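Local coordinates for glycosyl hydrolase, family 31/fibronectin type III domain protein (Clostridium perfringens, PDB 4UAP) that binds N-acetylgalactosamine through a calcium-containing beta-sandwich carbohydrate-binding module (CBM32) of a family 31 glycoside hydrolase, at residues S34-L39 with Y73-S78; E68-Y73 with I126-L131. All coordinates share one frame; numbering follows the deposited sequence.

Contact 1 of 2, residues S34-L39 with Y73-S78; sequences SSRMDL and YNRMNS. With CA (calcium ion), chain D; NGA (2-acetamido-2-deoxy-beta-D-galactopyranose), chain C.
Arg36 and Arg75 bring the two segments together with their CA atoms still 8.0 Å apart and no hydrogen bond between the segments: 34-39 enters the short strand 37-38, while 73-78 leaves the end of strand 64-74 as a loop. Both side chains start out toward the opposite segment, and their guanidinium groups lie flat on one another, centres 3.6 Å apart and planes at 7°. The overlap is offset, NH1 of Arg36 sitting over NE of Arg75 at 3.4 Å. Arg75 reaches this place fully extended, with CG anti to the backbone N (chi1 -178°), whereas Arg36 is bent at chi3. Asp38 holds Arg36 side-on: NE meets OD1 at 2.9 Å, and NH2 forms a nearly straight salt bridge to OD2 at 2.7 Å, each oxygen being used on its syn side. A further salt bridge, to Asp33, anchors NH1 of Arg36. The Arg75 edge faces the sugar, where NH1 donates to O3 (2.9 Å) and O4 (3.1 Å) of N-acetylgalactosamine, and NH2 adds weak bonds to O3 and the acetamido O7. The two aspartates probably offset the like charges of the stack. Arg36, itself at the pocket wall, backs Arg75 and, held by Asp38, probably fixes the plane of the Arg75 guanidinium; the bond from Arg75 NH1 to the axial O4 is consistent with a preference for galacto-configured sugars.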
ATOM      1  N   SER A  34     -11.314  -8.153   7.218  1.00 13.07           N
ATOM      2  CA  SER A  34     -12.302  -7.316   6.550  1.00 17.23           C
ATOM      3  C   SER A  34     -11.783  -5.908   6.203  1.00 13.54           C
ATOM      4  O   SER A  34     -12.424  -5.181   5.439  1.00 12.25           O
ATOM      5  CB  SER A  34     -13.556  -7.209   7.419  1.00 18.31           C
ATOM      6  OG  SER A  34     -13.243  -6.622   8.670  1.00 20.15           O
ATOM      7  N   SER A  35     -10.632  -5.531   6.755  1.00 10.63           N
ATOM      8  CA  SER A  35     -10.036  -4.208   6.491  1.00 10.45           C
ATOM      9  C   SER A  35      -9.028  -4.188   5.338  1.00  7.62           C
ATOM     10  O   SER A  35      -8.763  -3.133   4.754  1.00  7.94           O
ATOM     11  CB  SER A  35      -9.322  -3.679   7.745  1.00 11.45           C
ATOM     12  OG  SER A  35     -10.187  -3.604   8.867  1.00 14.90           O
ATOM     13  N   ARG A  36      -8.456  -5.345   5.019  1.00  6.99           N
ATOM     14  CA  ARG A  36      -7.205  -5.391   4.264  1.00  7.48           C
ATOM     15  C   ARG A  36      -7.328  -5.602   2.760  1.00  8.45           C
ATOM     16  O   ARG A  36      -8.300  -6.190   2.281  1.00  7.56           O
ATOM     17  CB  ARG A  36      -6.309  -6.515   4.810  1.00  7.50           C
ATOM     18  CG  ARG A  36      -5.991  -6.446   6.294  1.00  8.56           C
ATOM     19  CD  ARG A  36      -4.811  -7.360   6.612  1.00  6.83           C
ATOM     20  NE  ARG A  36      -4.977  -8.671   5.984  1.00  8.28           N
ATOM     21  CZ  ARG A  36      -5.545  -9.726   6.565  1.00 11.81           C
ATOM     22  NH1 ARG A  36      -6.000  -9.654   7.818  1.00  7.86           N
ATOM     23  NH2 ARG A  36      -5.654 -10.860   5.887  1.00  9.36           N
ATOM     24  N   MET A  37      -6.314  -5.119   2.039  1.00  6.69           N
ATOM     25  CA  MET A  37      -5.978  -5.587   0.697  1.00  7.08           C
ATOM     26  C   MET A  37      -4.930  -6.693   0.835  1.00  8.44           C
ATOM     27  O   MET A  37      -3.885  -6.482   1.460  1.00  7.38           O
ATOM     28  CB  MET A  37      -5.428  -4.444  -0.173  1.00  6.57           C
ATOM     29  CG  MET A  37      -5.111  -4.837  -1.638  1.00  9.46           C
ATOM     30  SD  MET A  37      -3.721  -3.951  -2.411  1.00  3.11           S
ATOM     31  CE  MET A  37      -2.394  -4.858  -1.642  1.00  6.56           C
ATOM     32  N   ASP A  38      -5.213  -7.861   0.263  1.00  7.82           N
ATOM     33  CA  ASP A  38      -4.312  -9.009   0.309  1.00  7.76           C
ATOM     34  C   ASP A  38      -4.036  -9.529  -1.104  1.00  6.72           C
ATOM     35  O   ASP A  38      -4.944  -9.600  -1.931  1.00  5.58           O
ATOM     36  CB  ASP A  38      -4.914 -10.159   1.134  1.00  6.50           C
ATOM     37  CG  ASP A  38      -4.721 -10.007   2.653  1.00  8.74           C
ATOM     38  OD1 ASP A  38      -4.499  -8.887   3.173  1.00  6.90           O
ATOM     39  OD2 ASP A  38      -4.808 -11.048   3.334  1.00  9.86           O
ATOM     40  N   LEU A  39      -2.795  -9.917  -1.365  1.00  5.12           N
ATOM     41  CA  LEU A  39      -2.485 -10.749  -2.520  1.00  7.63           C
ATOM     42  C   LEU A  39      -3.282 -12.049  -2.393  1.00  9.33           C
ATOM     43  O   LEU A  39      -3.640 -12.439  -1.278  1.00  4.98           O
ATOM     44  CB  LEU A  39      -0.985 -11.031  -2.581  1.00  7.27           C
ATOM     45  CG  LEU A  39      -0.261 -10.538  -3.831  1.00 11.22           C
ATOM     46  CD1 LEU A  39      -0.438  -9.037  -3.997  1.00  7.43           C
ATOM     47  CD2 LEU A  39       1.219 -10.929  -3.782  1.00  9.07           C
ATOM     48  N   TYR A  73      -0.532   1.461   6.567  1.00  4.78           N
ATOM     49  CA  TYR A  73      -0.839   0.697   7.764  1.00  8.00           C
ATOM     50  C   TYR A  73      -0.607  -0.787   7.504  1.00  7.85           C
ATOM     51  O   TYR A  73      -1.250  -1.398   6.643  1.00  6.54           O
ATOM     52  CB  TYR A  73      -2.276   0.955   8.214  1.00  7.37           C
ATOM     53  CG  TYR A  73      -2.501   2.361   8.735  1.00  9.39           C
ATOM     54  CD1 TYR A  73      -2.727   3.425   7.859  1.00 10.62           C
ATOM     55  CD2 TYR A  73      -2.484   2.625  10.107  1.00 13.27           C
ATOM     56  CE1 TYR A  73      -2.932   4.711   8.336  1.00 15.31           C
ATOM     57  CE2 TYR A  73      -2.677   3.915  10.592  1.00 15.38           C
ATOM     58  CZ  TYR A  73      -2.908   4.944   9.707  1.00 16.12           C
ATOM     59  OH  TYR A  73      -3.113   6.212  10.192  1.00 20.31           O
ATOM     60  N   ASN A  74       0.334  -1.357   8.250  1.00  8.36           N
ATOM     61  CA  ASN A  74       0.768  -2.724   8.028  1.00  8.96           C
ATOM     62  C   ASN A  74      -0.012  -3.717   8.874  1.00  9.01           C
ATOM     63  O   ASN A  74      -0.537  -3.370   9.928  1.00  7.98           O
ATOM     64  CB  ASN A  74       2.261  -2.852   8.318  1.00  9.22           C
ATOM     65  CG  ASN A  74       3.094  -2.005   7.383  1.00 10.52           C
ATOM     66  OD1 ASN A  74       2.957  -2.106   6.166  1.00  9.19           O
ATOM     67  ND2 ASN A  74       3.928  -1.132   7.945  1.00  9.02           N
ATOM     68  N   ARG A  75      -0.084  -4.954   8.398  1.00  6.64           N
ATOM     69  CA  ARG A  75      -0.834  -5.978   9.108  1.00  7.53           C
ATOM     70  C   ARG A  75      -0.065  -6.404  10.350  1.00  7.26           C
ATOM     71  O   ARG A  75       1.045  -6.922  10.253  1.00  9.51           O
ATOM     72  CB  ARG A  75      -1.111  -7.187   8.214  1.00  6.68           C
ATOM     73  CG  ARG A  75      -1.935  -8.261   8.924  1.00  9.64           C
ATOM     74  CD  ARG A  75      -2.042  -9.517   8.095  1.00  9.01           C
ATOM     75  NE  ARG A  75      -2.825 -10.525   8.796  1.00 13.58           N
ATOM     76  CZ  ARG A  75      -3.134 -11.709   8.282  1.00 18.32           C
ATOM     77  NH1 ARG A  75      -2.716 -12.028   7.062  1.00 11.95           N
ATOM     78  NH2 ARG A  75      -3.856 -12.566   8.989  1.00 14.68           N
ATOM     79  N   MET A  76      -0.666  -6.189  11.515  1.00  8.71           N
ATOM     80  CA  MET A  76      -0.007  -6.504  12.781  1.00  9.16           C
ATOM     81  C   MET A  76      -0.730  -7.630  13.518  1.00 11.17           C
ATOM     82  O   MET A  76      -1.943  -7.812  13.369  1.00  9.44           O
ATOM     83  CB  MET A  76       0.069  -5.264  13.685  1.00  8.23           C
ATOM     84  CG  MET A  76       0.667  -4.020  13.006  1.00  8.52           C
ATOM     85  SD  MET A  76       2.335  -4.243  12.349  1.00  6.61           S
ATOM     86  CE  MET A  76       3.275  -4.195  13.872  1.00 13.61           C
ATOM     87  N   ASN A  77       0.024  -8.378  14.316  1.00  9.69           N
ATOM     88  CA  ASN A  77      -0.569  -9.362  15.213  1.00 11.33           C
ATOM     89  C   ASN A  77      -1.125  -8.653  16.428  1.00 17.59           C
ATOM     90  O   ASN A  77      -0.742  -7.520  16.702  1.00 15.75           O
ATOM     91  CB  ASN A  77       0.468 -10.400  15.634  1.00 12.02           C
ATOM     92  CG  ASN A  77       1.038 -11.140  14.460  1.00  8.40           C
ATOM     93  OD1 ASN A  77       0.295 -11.602  13.592  1.00  9.51           O
ATOM     94  ND2 ASN A  77       2.359 -11.262  14.416  1.00  8.01           N
ATOM     95  N   SER A  78      -2.011  -9.317  17.167  1.00 17.56           N
ATOM     96  CA  SER A  78      -2.638  -8.691  18.333  1.00 21.29           C
ATOM     97  C   SER A  78      -1.612  -8.242  19.381  1.00 18.95           C
ATOM     98  O   SER A  78      -1.862  -7.297  20.123  1.00 21.73           O
ATOM     99  CB  SER A  78      -3.649  -9.649  18.978  1.00 24.38           C
ATOM    100  OG  SER A  78      -2.995 -10.811  19.462  1.00 26.24           O
TER
HETATM  101 CA    CA D 202      -8.622  -0.751   4.810  1.00  7.87          CA
HETATM  102  C1  NGA C 201      -2.895 -17.324   5.695  1.00 33.04           C
HETATM  103  C2  NGA C 201      -3.396 -16.165   6.553  1.00 24.90           C
HETATM  104  C3  NGA C 201      -4.247 -15.239   5.710  1.00 19.79           C
HETATM  105  C4  NGA C 201      -3.460 -14.846   4.466  1.00 17.64           C
HETATM  106  C5  NGA C 201      -3.155 -16.112   3.664  1.00 16.62           C
HETATM  107  C6  NGA C 201      -2.349 -15.921   2.386  1.00 21.30           C
HETATM  108  C7  NGA C 201      -3.868 -16.323   8.969  1.00 34.18           C
HETATM  109  C8  NGA C 201      -4.786 -16.886  10.015  1.00 28.63           C
HETATM  110  N2  NGA C 201      -4.164 -16.645   7.703  1.00 28.96           N
HETATM  111  O1  NGA C 201      -1.818 -17.927   6.373  1.00 38.69           O
HETATM  112  O3  NGA C 201      -4.593 -14.135   6.510  1.00 20.64           O
HETATM  113  O4  NGA C 201      -2.258 -14.227   4.872  1.00 16.40           O
HETATM  114  O5  NGA C 201      -2.365 -16.960   4.444  1.00 28.17           O
HETATM  115  O6  NGA C 201      -2.037 -17.191   1.822  1.00 13.30           O
HETATM  116  O7  NGA C 201      -2.909 -15.610   9.300  1.00 23.92           O

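Contact 2 of 2, residues E68-Y73 with I126-L131; sequences ENFTIY and IVITAL
Phe70 and Ile72 of strand 69-73 face Ile126 and Ile128 across the interior, on strands whose axes approach to 11.1 Å and run in broadly the same direction, 29° apart, without a hydrogen bond between them. Phe70 does most of the bridging. Its CG stands between the backbone N and the carbonyl carbon (chi1 62°), and the ring spans both isoleucines, which lie on the same side of its plane: CE1 meets the CD1 methyl of Ile128 at 3.5 Å, and CE2 lies 3.9 Å from the CG2 branch of Ile126, whose CD1 also approaches CD2 of the ring. Ile128 CD1 and Ile126 CG2 both approach the ring obliquely. Farther along, Ile72 and Ile128 lie alongside each other, pointing oppositely, with CD1 of Ile72 4.0 Å from CG2 of Ile128. Ile128 therefore serves two partners with different branches, its CG1-CD1 arm going to Phe70 and its CG2 methyl to Ile72. Around this layer Phe70 stacks on Tyr116, Ile72 leans on Ile142, and Ile128 touches Phe59 and Val90. A classic beta bulge, with Glu68 and Asn69 both opposite Tyr148, precedes the inward-facing Phe70. Such apolar packing between two antiparallel sheets is the hydrophobic core of the beta-sandwich, the jelly-roll type of fold found in CBM32 modules.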
ATOM      1  N   GLU A  68       1.670  16.446   3.193  1.00 10.65           N
ATOM      2  CA  GLU A  68       2.586  16.311   4.323  1.00 14.27           C
ATOM      3  C   GLU A  68       3.201  14.905   4.336  1.00 12.23           C
ATOM      4  O   GLU A  68       4.403  14.743   4.544  1.00 11.50           O
ATOM      5  CB  GLU A  68       1.868  16.592   5.647  1.00 14.15           C
ATOM      6  CG  GLU A  68       1.386  18.033   5.803  1.00 28.91           C
ATOM      7  CD  GLU A  68       2.511  19.025   6.139  1.00 42.13           C
ATOM      8  OE1 GLU A  68       3.708  18.678   5.981  1.00 34.02           O
ATOM      9  OE2 GLU A  68       2.189  20.158   6.570  1.00 44.45           O
ATOM     10  N   ASN A  69       2.378  13.889   4.096  1.00  9.31           N
ATOM     11  CA  ASN A  69       2.865  12.507   4.074  1.00  9.24           C
ATOM     12  C   ASN A  69       1.857  11.555   3.464  1.00  8.92           C
ATOM     13  O   ASN A  69       0.705  11.924   3.250  1.00 10.05           O
ATOM     14  CB  ASN A  69       3.200  12.025   5.500  1.00  9.88           C
ATOM     15  CG  ASN A  69       1.949  11.685   6.325  1.00 16.24           C
ATOM     16  OD1 ASN A  69       1.244  10.709   6.048  1.00 12.86           O
ATOM     17  ND2 ASN A  69       1.684  12.482   7.346  1.00 14.13           N
ATOM     18  N   PHE A  70       2.281  10.326   3.195  1.00  7.29           N
ATOM     19  CA  PHE A  70       1.308   9.250   3.175  1.00  8.40           C
ATOM     20  C   PHE A  70       1.771   8.186   4.161  1.00  8.14           C
ATOM     21  O   PHE A  70       2.962   8.072   4.470  1.00  6.45           O
ATOM     22  CB  PHE A  70       1.060   8.694   1.759  1.00  8.82           C
ATOM     23  CG  PHE A  70       2.260   8.088   1.086  1.00  9.46           C
ATOM     24  CD1 PHE A  70       2.626   6.773   1.340  1.00 10.98           C
ATOM     25  CD2 PHE A  70       2.976   8.812   0.146  1.00 10.33           C
ATOM     26  CE1 PHE A  70       3.708   6.209   0.692  1.00 13.59           C
ATOM     27  CE2 PHE A  70       4.072   8.252  -0.501  1.00 10.96           C
ATOM     28  CZ  PHE A  70       4.431   6.951  -0.234  1.00  8.82           C
ATOM     29  N   THR A  71       0.796   7.455   4.686  1.00  6.99           N
ATOM     30  CA  THR A  71       0.998   6.510   5.767  1.00  6.42           C
ATOM     31  C   THR A  71       0.407   5.166   5.391  1.00  9.43           C
ATOM     32  O   THR A  71      -0.789   5.067   5.110  1.00  6.63           O
ATOM     33  CB  THR A  71       0.344   7.002   7.067  1.00  9.26           C
ATOM     34  OG1 THR A  71       0.964   8.232   7.477  1.00 12.29           O
ATOM     35  CG2 THR A  71       0.489   5.962   8.166  1.00  9.93           C
ATOM     36  N   ILE A  72       1.261   4.146   5.385  1.00  5.70           N
ATOM     37  CA  ILE A  72       0.868   2.783   5.081  1.00  8.11           C
ATOM     38  C   ILE A  72       0.651   2.045   6.401  1.00  8.40           C
ATOM     39  O   ILE A  72       1.535   2.037   7.260  1.00  7.17           O
ATOM     40  CB  ILE A  72       1.943   2.062   4.228  1.00  8.02           C
ATOM     41  CG1 ILE A  72       2.220   2.860   2.937  1.00  8.44           C
ATOM     42  CG2 ILE A  72       1.510   0.626   3.907  1.00  7.32           C
ATOM     43  CD1 ILE A  72       3.426   2.368   2.138  1.00  8.80           C
ATOM     44  N   TYR A  73      -0.532   1.461   6.567  1.00  4.78           N
ATOM     45  CA  TYR A  73      -0.839   0.697   7.764  1.00  8.00           C
ATOM     46  C   TYR A  73      -0.607  -0.787   7.504  1.00  7.85           C
ATOM     47  O   TYR A  73      -1.250  -1.398   6.643  1.00  6.54           O
ATOM     48  CB  TYR A  73      -2.276   0.955   8.214  1.00  7.37           C
ATOM     49  CG  TYR A  73      -2.501   2.361   8.735  1.00  9.39           C
ATOM     50  CD1 TYR A  73      -2.727   3.425   7.859  1.00 10.62           C
ATOM     51  CD2 TYR A  73      -2.484   2.625  10.107  1.00 13.27           C
ATOM     52  CE1 TYR A  73      -2.932   4.711   8.336  1.00 15.31           C
ATOM     53  CE2 TYR A  73      -2.677   3.915  10.592  1.00 15.38           C
ATOM     54  CZ  TYR A  73      -2.908   4.944   9.707  1.00 16.12           C
ATOM     55  OH  TYR A  73      -3.113   6.212  10.192  1.00 20.31           O
ATOM     56  N   ILE A 126       0.832   9.203  -7.172  1.00  8.40           N
ATOM     57  CA  ILE A 126       1.856   8.542  -6.378  1.00  5.71           C
ATOM     58  C   ILE A 126       1.748   7.053  -6.633  1.00  8.12           C
ATOM     59  O   ILE A 126       0.655   6.478  -6.596  1.00  6.54           O
ATOM     60  CB  ILE A 126       1.709   8.868  -4.877  1.00 11.86           C
ATOM     61  CG1 ILE A 126       2.154  10.316  -4.627  1.00 14.98           C
ATOM     62  CG2 ILE A 126       2.537   7.907  -4.029  1.00  8.83           C
ATOM     63  CD1 ILE A 126       2.044  10.759  -3.198  1.00 17.64           C
ATOM     64  N   VAL A 127       2.873   6.434  -6.946  1.00  6.27           N
ATOM     65  CA  VAL A 127       2.873   5.009  -7.216  1.00  6.56           C
ATOM     66  C   VAL A 127       3.682   4.332  -6.140  1.00  6.07           C
ATOM     67  O   VAL A 127       4.855   4.652  -5.954  1.00  8.20           O
ATOM     68  CB  VAL A 127       3.452   4.673  -8.594  1.00  8.04           C
ATOM     69  CG1 VAL A 127       3.406   3.158  -8.820  1.00 10.80           C
ATOM     70  CG2 VAL A 127       2.686   5.423  -9.697  1.00  6.94           C
ATOM     71  N   ILE A 128       3.032   3.431  -5.415  1.00  6.50           N
ATOM     72  CA  ILE A 128       3.657   2.712  -4.301  1.00  5.48           C
ATOM     73  C   ILE A 128       3.838   1.258  -4.681  1.00  7.15           C
ATOM     74  O   ILE A 128       2.882   0.593  -5.061  1.00  8.28           O
ATOM     75  CB  ILE A 128       2.810   2.795  -3.022  1.00  6.89           C
ATOM     76  CG1 ILE A 128       2.596   4.264  -2.637  1.00  8.40           C
ATOM     77  CG2 ILE A 128       3.475   1.989  -1.874  1.00  6.59           C
ATOM     78  CD1 ILE A 128       1.609   4.481  -1.526  1.00  9.29           C
ATOM     79  N   THR A 129       5.061   0.757  -4.588  1.00  8.69           N
ATOM     80  CA  THR A 129       5.309  -0.617  -4.978  1.00  9.00           C
ATOM     81  C   THR A 129       5.792  -1.441  -3.796  1.00  8.63           C
ATOM     82  O   THR A 129       6.851  -1.168  -3.234  1.00  8.25           O
ATOM     83  CB  THR A 129       6.343  -0.706  -6.116  1.00 10.14           C
ATOM     84  OG1 THR A 129       5.943   0.160  -7.184  1.00 13.04           O
ATOM     85  CG2 THR A 129       6.409  -2.127  -6.642  1.00 10.94           C
ATOM     86  N   ALA A 130       4.994  -2.435  -3.417  1.00  6.77           N
ATOM     87  CA  ALA A 130       5.416  -3.435  -2.444  1.00 10.74           C
ATOM     88  C   ALA A 130       6.437  -4.375  -3.098  1.00  9.60           C
ATOM     89  O   ALA A 130       6.149  -5.000  -4.117  1.00  8.33           O
ATOM     90  CB  ALA A 130       4.210  -4.207  -1.922  1.00  9.14           C
ATOM     91  N   LEU A 131       7.629  -4.454  -2.513  1.00 10.48           N
ATOM     92  CA  LEU A 131       8.735  -5.200  -3.108  1.00  9.43           C
ATOM     93  C   LEU A 131       8.934  -6.544  -2.430  1.00 12.18           C
ATOM     94  O   LEU A 131       9.348  -7.509  -3.064  1.00 14.34           O
ATOM     95  CB  LEU A 131      10.038  -4.399  -3.024  1.00  8.81           C
ATOM     96  CG  LEU A 131      10.007  -3.024  -3.675  1.00 12.96           C
ATOM     97  CD1 LEU A 131      11.290  -2.268  -3.343  1.00 11.03           C
ATOM     98  CD2 LEU A 131       9.829  -3.186  -5.176  1.00 15.38           C
TER

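Overall arrangement
Strand 64-74 runs through both contacts, and Tyr73 belongs to each. In contact 2 the strand packs its inward residues on the facing sheet; beyond Tyr73 it passes into the loop that delivers Arg75 to the sugar in contact 1. The contact centres are 15 Å apart, contact 2 lying about 5 Å from the centre of the chain and contact 1 about 10 Å out, where Trp41, Ile42 and Ala85 complete the pocket. The calcium ion lies to one side of both, about 10 Å from the Ile72 side chain, with the carbonyl O of Ser35, next to Arg36, as a ligand. Short runs of chain lead from Ile72 of the core and Ser35 of the metal site to the stacked arginines.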